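Local coordinates for protein thiamine-monophosphate kinase (Aquifex aeolicus, PDB 1VQV) that probably catalyses the ATP-dependent phosphorylation of thiamine monophosphate to thiamine diphosphate, the active form of vitamin B1, working as a magnesium-binding homodimer, at residues L83-L88 against G117-K122; V151-T156 against Q263-H268; T189-Y194 against F276-E281. All coordinates share one frame; numbering follows the deposited sequence.

Contact 1: L83-L88 against G117-K122; sequences LISLNL and GGNISK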
# COMPACT_ATOMS: atom_id res chain seq x y z
N LEU B 83 5.47 -3.08 -3.24
CA LEU B 83 5.05 -1.81 -3.83
C LEU B 83 5.37 -0.72 -2.79
O LEU B 83 4.87 -0.75 -1.66
CB LEU B 83 3.54 -1.79 -4.11
CG LEU B 83 2.95 -2.59 -5.26
CD1 LEU B 83 1.47 -2.31 -5.35
CD2 LEU B 83 3.62 -2.19 -6.55
N ILE B 84 6.21 0.24 -3.18
CA ILE B 84 6.58 1.30 -2.26
C ILE B 84 6.06 2.66 -2.67
O ILE B 84 6.42 3.20 -3.72
CB ILE B 84 8.10 1.37 -2.09
CG1 ILE B 84 8.60 0.07 -1.47
CG2 ILE B 84 8.47 2.57 -1.24
CD1 ILE B 84 10.06 0.03 -1.17
N SER B 85 5.21 3.21 -1.81
CA SER B 85 4.59 4.50 -2.04
C SER B 85 5.26 5.56 -1.15
O SER B 85 5.35 5.40 0.07
CB SER B 85 3.09 4.39 -1.74
OG SER B 85 2.38 5.55 -2.10
N LEU B 86 5.72 6.65 -1.76
CA LEU B 86 6.38 7.69 -0.99
C LEU B 86 5.71 9.05 -1.03
O LEU B 86 5.34 9.54 -2.10
CB LEU B 86 7.83 7.86 -1.46
CG LEU B 86 8.81 6.72 -1.17
CD1 LEU B 86 10.19 7.15 -1.62
CD2 LEU B 86 8.83 6.39 0.33
N ASN B 87 5.54 9.64 0.15
CA ASN B 87 4.98 10.97 0.33
C ASN B 87 6.21 11.80 0.69
O ASN B 87 6.70 11.73 1.81
CB ASN B 87 4.00 11.01 1.50
CG ASN B 87 2.66 10.39 1.19
OD1 ASN B 87 1.77 10.38 2.04
ND2 ASN B 87 2.51 9.87 -0.03
N LEU B 88 6.70 12.59 -0.26
CA LEU B 88 7.91 13.38 -0.00
C LEU B 88 7.73 14.89 -0.10
O LEU B 88 7.03 15.39 -0.98
CB LEU B 88 9.00 12.95 -0.98
CG LEU B 88 9.25 11.44 -1.07
CD1 LEU B 88 9.95 11.08 -2.38
CD2 LEU B 88 10.05 11.01 0.12
N GLY B 117 6.76 -1.82 -8.11
CA GLY B 117 6.14 -0.54 -8.41
C GLY B 117 5.89 0.34 -7.20
O GLY B 117 6.29 0.01 -6.08
N GLY B 118 5.22 1.46 -7.47
CA GLY B 118 4.88 2.46 -6.46
C GLY B 118 4.76 3.82 -7.13
O GLY B 118 5.03 3.96 -8.33
N ASN B 119 4.34 4.83 -6.37
CA ASN B 119 4.20 6.17 -6.92
C ASN B 119 4.70 7.18 -5.92
O ASN B 119 4.94 6.86 -4.75
CB ASN B 119 2.74 6.51 -7.25
CG ASN B 119 1.88 6.70 -5.99
OD1 ASN B 119 2.30 7.33 -5.01
ND2 ASN B 119 0.66 6.16 -6.03
N ILE B 120 4.83 8.43 -6.36
CA ILE B 120 5.29 9.46 -5.47
C ILE B 120 4.28 10.60 -5.43
O ILE B 120 3.59 10.86 -6.41
CB ILE B 120 6.68 9.92 -5.88
CG1 ILE B 120 7.62 8.71 -5.85
CG2 ILE B 120 7.19 10.99 -4.94
CD1 ILE B 120 9.06 9.03 -6.15
N SER B 121 4.16 11.23 -4.27
CA SER B 121 3.22 12.32 -4.07
C SER B 121 3.85 13.38 -3.17
O SER B 121 4.59 13.04 -2.24
CB SER B 121 1.96 11.76 -3.42
OG SER B 121 1.03 12.79 -3.14
N LYS B 122 3.56 14.66 -3.44
CA LYS B 122 4.12 15.74 -2.63
C LYS B 122 3.48 15.68 -1.26
O LYS B 122 2.34 15.25 -1.12
CB LYS B 122 3.86 17.12 -3.26
CG LYS B 122 2.41 17.64 -3.19
CD LYS B 122 2.32 19.15 -3.58
CE LYS B 122 0.85 19.60 -3.80
NZ LYS B 122 0.39 20.68 -2.86
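Leu83 and Gly117 open a parallel strand pairing that Leu86–Ile120 and Asn87–Ser121 carry on, joining the two parallel strands of a beta-alpha-beta unit in the AIR synthase-related N-terminal domain, with 114-122 outermost in the sheet within the chain. The packing is closest along the backbones. Ile84 N bonds to Gly117 O at 2.9 Å, and Leu86 N reaches Asn119 O at 3.1 Å with a nearly straight N-H (167°). Further on, Leu86 O takes the N-H of Ser121, and Ser121 O that of Leu88. Glycines suit the start of 117-122: Leu83 lays CD2 3.5 Å from Gly117 C, and Gly118 brings CA to 3.2 Å from Ile84 O in a CA-H...O contact, where a CB would run into that oxygen. Past them, Leu88 CD1 meets Ile120 CG2 at 3.8 Å, two branched aliphatic groups crossing at a slant.

The polar side chains pack more loosely. Asn119, which binds ATP and magnesium, has its CG between its own backbone N and carbonyl carbon (chi1 70°), and its OD1 takes a weak bond from Ser85 OG at 3.4 Å. The side chains of Asn87 and Ser121 touch lightly, ND2 3.9 Å from CB. Lys122, its CB directed away from the neighbouring strand, is exposed, as suits an amine.

The second subunit packs Val49 on Lys122, Leu11 on Ile120 and Val44 on Asn119. Helix 94-111, the crossover between the strands, covers Ile84 and Leu86 with the ATP-binding Tyr101 and Leu88 with Val97, and strand 127-136 bonds to the far edge of 83-88.

Contact 2: V151-T156 against Q263-H268; sequences VFVSGT and QLLFTH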
# COMPACT_ATOMS: atom_id res chain seq x y z
N VAL B 151 6.01 -22.41 24.76
CA VAL B 151 5.96 -21.10 24.10
C VAL B 151 7.37 -20.58 23.88
O VAL B 151 8.13 -20.38 24.83
CB VAL B 151 5.11 -20.09 24.92
CG1 VAL B 151 4.91 -18.80 24.13
CG2 VAL B 151 3.75 -20.71 25.27
N PHE B 152 7.73 -20.37 22.62
CA PHE B 152 9.07 -19.88 22.28
C PHE B 152 9.05 -18.49 21.66
O PHE B 152 8.02 -18.03 21.17
CB PHE B 152 9.77 -20.79 21.26
CG PHE B 152 9.82 -22.22 21.64
CD1 PHE B 152 8.71 -23.05 21.47
CD2 PHE B 152 10.99 -22.77 22.16
CE1 PHE B 152 8.76 -24.41 21.82
CE2 PHE B 152 11.06 -24.12 22.51
CZ PHE B 152 9.94 -24.94 22.34
N VAL B 153 10.21 -17.83 21.71
CA VAL B 153 10.43 -16.52 21.10
C VAL B 153 11.83 -16.60 20.50
O VAL B 153 12.70 -17.29 21.01
CB VAL B 153 10.37 -15.31 22.09
CG1 VAL B 153 9.01 -15.22 22.74
CG2 VAL B 153 11.49 -15.40 23.13
N SER B 154 12.05 -15.90 19.39
CA SER B 154 13.37 -15.91 18.77
C SER B 154 14.13 -14.72 19.32
O SER B 154 13.53 -13.82 19.89
CB SER B 154 13.26 -15.81 17.25
OG SER B 154 12.52 -14.67 16.86
N GLY B 155 15.45 -14.74 19.17
CA GLY B 155 16.26 -13.64 19.65
C GLY B 155 16.00 -13.27 21.09
O GLY B 155 15.59 -14.11 21.90
N THR B 156 16.26 -12.00 21.41
CA THR B 156 16.06 -11.45 22.76
C THR B 156 14.97 -10.39 22.70
O THR B 156 14.52 -10.02 21.62
CB THR B 156 17.39 -10.84 23.30
OG1 THR B 156 17.84 -9.78 22.43
CG2 THR B 156 18.48 -11.90 23.36
N GLN B 263 10.67 -9.98 16.59
CA GLN B 263 11.02 -11.35 16.92
C GLN B 263 9.75 -12.18 16.84
O GLN B 263 8.64 -11.66 16.92
CB GLN B 263 11.64 -11.44 18.32
CG GLN B 263 13.03 -10.85 18.44
CD GLN B 263 14.05 -11.47 17.49
OE1 GLN B 263 13.70 -12.25 16.61
NE2 GLN B 263 15.31 -11.13 17.67
N LEU B 264 9.91 -13.49 16.69
CA LEU B 264 8.76 -14.38 16.59
C LEU B 264 8.27 -14.92 17.92
O LEU B 264 9.06 -15.17 18.83
CB LEU B 264 9.12 -15.56 15.69
CG LEU B 264 9.46 -15.22 14.26
CD1 LEU B 264 10.04 -16.42 13.57
CD2 LEU B 264 8.20 -14.72 13.54
N LEU B 265 6.96 -15.10 18.03
CA LEU B 265 6.33 -15.67 19.21
C LEU B 265 5.50 -16.80 18.63
O LEU B 265 4.49 -16.55 17.98
CB LEU B 265 5.43 -14.67 19.92
CG LEU B 265 4.61 -15.23 21.07
CD1 LEU B 265 5.50 -15.78 22.15
CD2 LEU B 265 3.73 -14.13 21.64
N PHE B 266 5.95 -18.04 18.83
CA PHE B 266 5.28 -19.20 18.28
C PHE B 266 5.08 -20.30 19.30
O PHE B 266 5.59 -20.21 20.41
CB PHE B 266 6.08 -19.74 17.08
CG PHE B 266 7.54 -20.06 17.38
CD1 PHE B 266 8.00 -21.38 17.35
CD2 PHE B 266 8.47 -19.06 17.66
CE1 PHE B 266 9.36 -21.69 17.60
CE2 PHE B 266 9.82 -19.36 17.91
CZ PHE B 266 10.26 -20.68 17.88
N THR B 267 4.31 -21.33 18.96
CA THR B 267 4.09 -22.43 19.88
C THR B 267 4.08 -23.77 19.17
O THR B 267 3.62 -23.90 18.04
CB THR B 267 2.76 -22.34 20.64
OG1 THR B 267 1.69 -22.73 19.77
CG2 THR B 267 2.52 -20.95 21.14
N HIS B 268 4.60 -24.77 19.88
CA HIS B 268 4.65 -26.15 19.43
C HIS B 268 5.24 -27.05 20.52
O HIS B 268 5.81 -26.56 21.49
CB HIS B 268 5.42 -26.26 18.10
CG HIS B 268 6.87 -25.86 18.17
ND1 HIS B 268 7.74 -26.35 19.11
CD2 HIS B 268 7.62 -25.12 17.31
CE1 HIS B 268 8.97 -25.94 18.84
NE2 HIS B 268 8.92 -25.19 17.75
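Phe152 and Phe266 are a hydrogen-bonded pair in an antiparallel strand pairing, flanked by the non-hydrogen-bonded pairs Val151–Thr267 and Val153–Leu265, within a mixed sheet where 263-268 lies between 150-153 and 204-208.

Backbone bonds come first: Phe152 N to Phe266 O and Phe266 N to Phe152 O, each 3.1 Å, then Ser154 N to Leu264 O, which it meets on a lone pair. Beyond the strand, side chains continue the pairing. Ser154 OG, brought between its own N and carbonyl carbon (chi1 55°), receives the N-H of Leu264 at 2.9 Å and donates to Gln263 OE1 at 2.7 Å from above the amide plane. A small hydroxyl can do both. Gly155, at positive phi, has its CA against Gln263 NE2, where a CB would collide.

On the face of Val151 and Val153, Leu265 CD1 reaches CG1 of Val151 at 3.7 Å and of Val153 at 3.6 Å.

In the aromatic cluster of Phe152, Phe266 and His268, the Phe152 ring stands oblique to the imidazole, whose NE2 is hydrogen-bonded to His197 NE2. The phenyl planes, 19° apart, are so offset that the rings hardly overlap, and Phe152 CB makes a CH-pi contact over the Phe266 face, 3.4 Å from CZ.

Contact 3: T189-Y194 against F276-E281; sequences TARIDY and FLDMTE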
# COMPACT_ATOMS: atom_id res chain seq x y z
N THR B 189 16.59 -7.00 11.52
CA THR B 189 16.66 -8.07 10.53
C THR B 189 15.50 -9.05 10.80
O THR B 189 15.37 -9.57 11.90
CB THR B 189 18.00 -8.86 10.58
OG1 THR B 189 19.10 -7.97 10.31
CG2 THR B 189 18.02 -9.96 9.54
N ALA B 190 14.65 -9.26 9.80
CA ALA B 190 13.54 -10.17 9.95
C ALA B 190 14.13 -11.57 10.08
O ALA B 190 15.15 -11.88 9.46
CB ALA B 190 12.62 -10.09 8.75
N ARG B 191 13.47 -12.40 10.88
CA ARG B 191 13.92 -13.76 11.11
C ARG B 191 13.56 -14.66 9.96
O ARG B 191 12.97 -15.72 10.13
CB ARG B 191 13.30 -14.28 12.39
CG ARG B 191 13.63 -13.41 13.56
CD ARG B 191 15.09 -13.05 13.53
NE ARG B 191 15.76 -13.48 14.75
CZ ARG B 191 16.60 -14.50 14.82
NH1 ARG B 191 16.91 -15.21 13.74
NH2 ARG B 191 17.13 -14.82 15.99
N ILE B 192 13.94 -14.23 8.76
CA ILE B 192 13.61 -14.98 7.57
C ILE B 192 14.25 -16.35 7.65
O ILE B 192 13.95 -17.23 6.84
CB ILE B 192 14.06 -14.25 6.29
CG1 ILE B 192 13.52 -15.02 5.08
CG2 ILE B 192 15.58 -14.07 6.28
CD1 ILE B 192 13.68 -14.33 3.77
N ASP B 193 15.12 -16.52 8.64
CA ASP B 193 15.82 -17.78 8.90
C ASP B 193 14.98 -18.77 9.73
O ASP B 193 15.43 -19.86 10.05
CB ASP B 193 17.16 -17.49 9.61
CG ASP B 193 16.98 -16.85 10.98
OD1 ASP B 193 16.07 -16.03 11.18
OD2 ASP B 193 17.78 -17.15 11.88
N TYR B 194 13.75 -18.39 10.05
CA TYR B 194 12.83 -19.22 10.82
C TYR B 194 11.68 -19.70 9.95
O TYR B 194 10.76 -20.36 10.43
CB TYR B 194 12.21 -18.41 11.96
CG TYR B 194 12.96 -18.41 13.25
CD1 TYR B 194 14.18 -17.76 13.37
CD2 TYR B 194 12.45 -19.07 14.36
CE1 TYR B 194 14.87 -17.76 14.56
CE2 TYR B 194 13.12 -19.08 15.56
CZ TYR B 194 14.33 -18.43 15.66
OH TYR B 194 15.00 -18.45 16.86
N PHE B 276 19.99 -25.33 15.37
CA PHE B 276 20.66 -24.16 14.83
C PHE B 276 20.07 -22.79 15.16
O PHE B 276 20.76 -21.79 15.05
CB PHE B 276 20.76 -24.27 13.31
CG PHE B 276 21.46 -25.51 12.83
CD1 PHE B 276 20.78 -26.45 12.07
CD2 PHE B 276 22.80 -25.72 13.13
CE1 PHE B 276 21.42 -27.58 11.60
CE2 PHE B 276 23.45 -26.86 12.67
CZ PHE B 276 22.76 -27.79 11.90
N LEU B 277 18.80 -22.74 15.56
CA LEU B 277 18.14 -21.46 15.87
C LEU B 277 18.18 -21.08 17.34
O LEU B 277 17.96 -21.92 18.21
CB LEU B 277 16.69 -21.50 15.39
CG LEU B 277 16.46 -21.87 13.93
CD1 LEU B 277 14.97 -21.95 13.64
CD2 LEU B 277 17.13 -20.83 13.04
N ASP B 278 18.44 -19.79 17.60
CA ASP B 278 18.51 -19.23 18.96
C ASP B 278 17.16 -19.13 19.66
O ASP B 278 16.84 -18.17 20.36
CB ASP B 278 19.19 -17.85 18.94
CG ASP B 278 18.39 -16.78 18.20
OD1 ASP B 278 19.01 -15.83 17.72
OD2 ASP B 278 17.15 -16.87 18.11
N MSE B 279 16.39 -20.18 19.44
CA MSE B 279 15.05 -20.36 19.99
C MSE B 279 15.10 -20.42 21.54
O MSE B 279 16.03 -20.98 22.11
CB MSE B 279 14.55 -21.68 19.42
CG MSE B 279 13.09 -21.94 19.48
SE MSE B 279 12.86 -23.63 18.56
CE MSE B 279 13.96 -23.33 16.97
N THR B 280 14.12 -19.83 22.21
CA THR B 280 14.07 -19.84 23.68
C THR B 280 12.66 -20.08 24.21
O THR B 280 11.73 -19.30 23.93
CB THR B 280 14.56 -18.51 24.26
OG1 THR B 280 15.88 -18.23 23.79
CG2 THR B 280 14.57 -18.56 25.78
N GLU B 281 12.48 -21.15 24.97
CA GLU B 281 11.17 -21.44 25.53
C GLU B 281 10.95 -20.54 26.75
O GLU B 281 11.79 -20.47 27.64
CB GLU B 281 11.07 -22.91 25.95
CG GLU B 281 9.70 -23.26 26.46
CD GLU B 281 9.72 -24.42 27.42
OE1 GLU B 281 10.02 -25.56 26.99
OE2 GLU B 281 9.43 -24.19 28.62
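Tyr194 and Arg191 both reach for Asp278, tying a loop that holds an inverse gamma turn centred on Arg191 to the turn that leads into strand 280-286. Tyr194 starts buried, with CB packed on Leu264 of strand 263-268. Its CG, placed beside the backbone N (chi1 -89°), is the first ring atom to meet Leu277, whose CD1 sits over the centre of the ring in a CH-pi contact only 9° off the normal. CD2 and CE2 are each 3.9 Å from that CD1. On the other side of the ring, CE1 lies over one face of the Arg191 guanidinium, offset toward the rim. CZ lies 3.9 Å from Leu277 CB, and at the tip OH donates to Asp278 OD2 at 2.9 Å, on the anti side and tilted out of the carboxylate plane. Tyrosine suits this place by joining an apolar face to a polar end. An alanine here would probably open a gap beside Leu277 CD1 and leave Asp278 OD2 without its hydroxyl donor.

The charges complete the join. Arg191 and Asp278 meet tip to tip, NH2 to OD1 at 2.7 Å, as a salt bridge whose hydrogen bond is weak, with the flat groups nearly perpendicular (86°). Arg191 holds a second acid within its own loop: NH1 meets the syn lone pair of Asp193 OD1 at 2.8 Å, close to the guanidinium plane.

Contact 1 closes before the other two begin, its centre about 34 Å from that of contact 2 and about 32 Å from that of contact 3. It belongs to the four-stranded sheet of the N-terminal domain, beside the second subunit. Contacts 2 and 3 interleave along the chain and touch, with centres about 8 Å apart, on the other mixed sheet, where strands 150-153 and 280-286 are neighbours. Asp278 OD2 takes the N-H of Gly155, and Arg191 NE makes a weak hydrogen bond to Gln263 OE1. The ATP-binding Gly118 and Asn119 thus lie at the break in strand 114-122 of one sheet, while contacts 2 and 3 lie at the other, near the magnesium-binding Asp207.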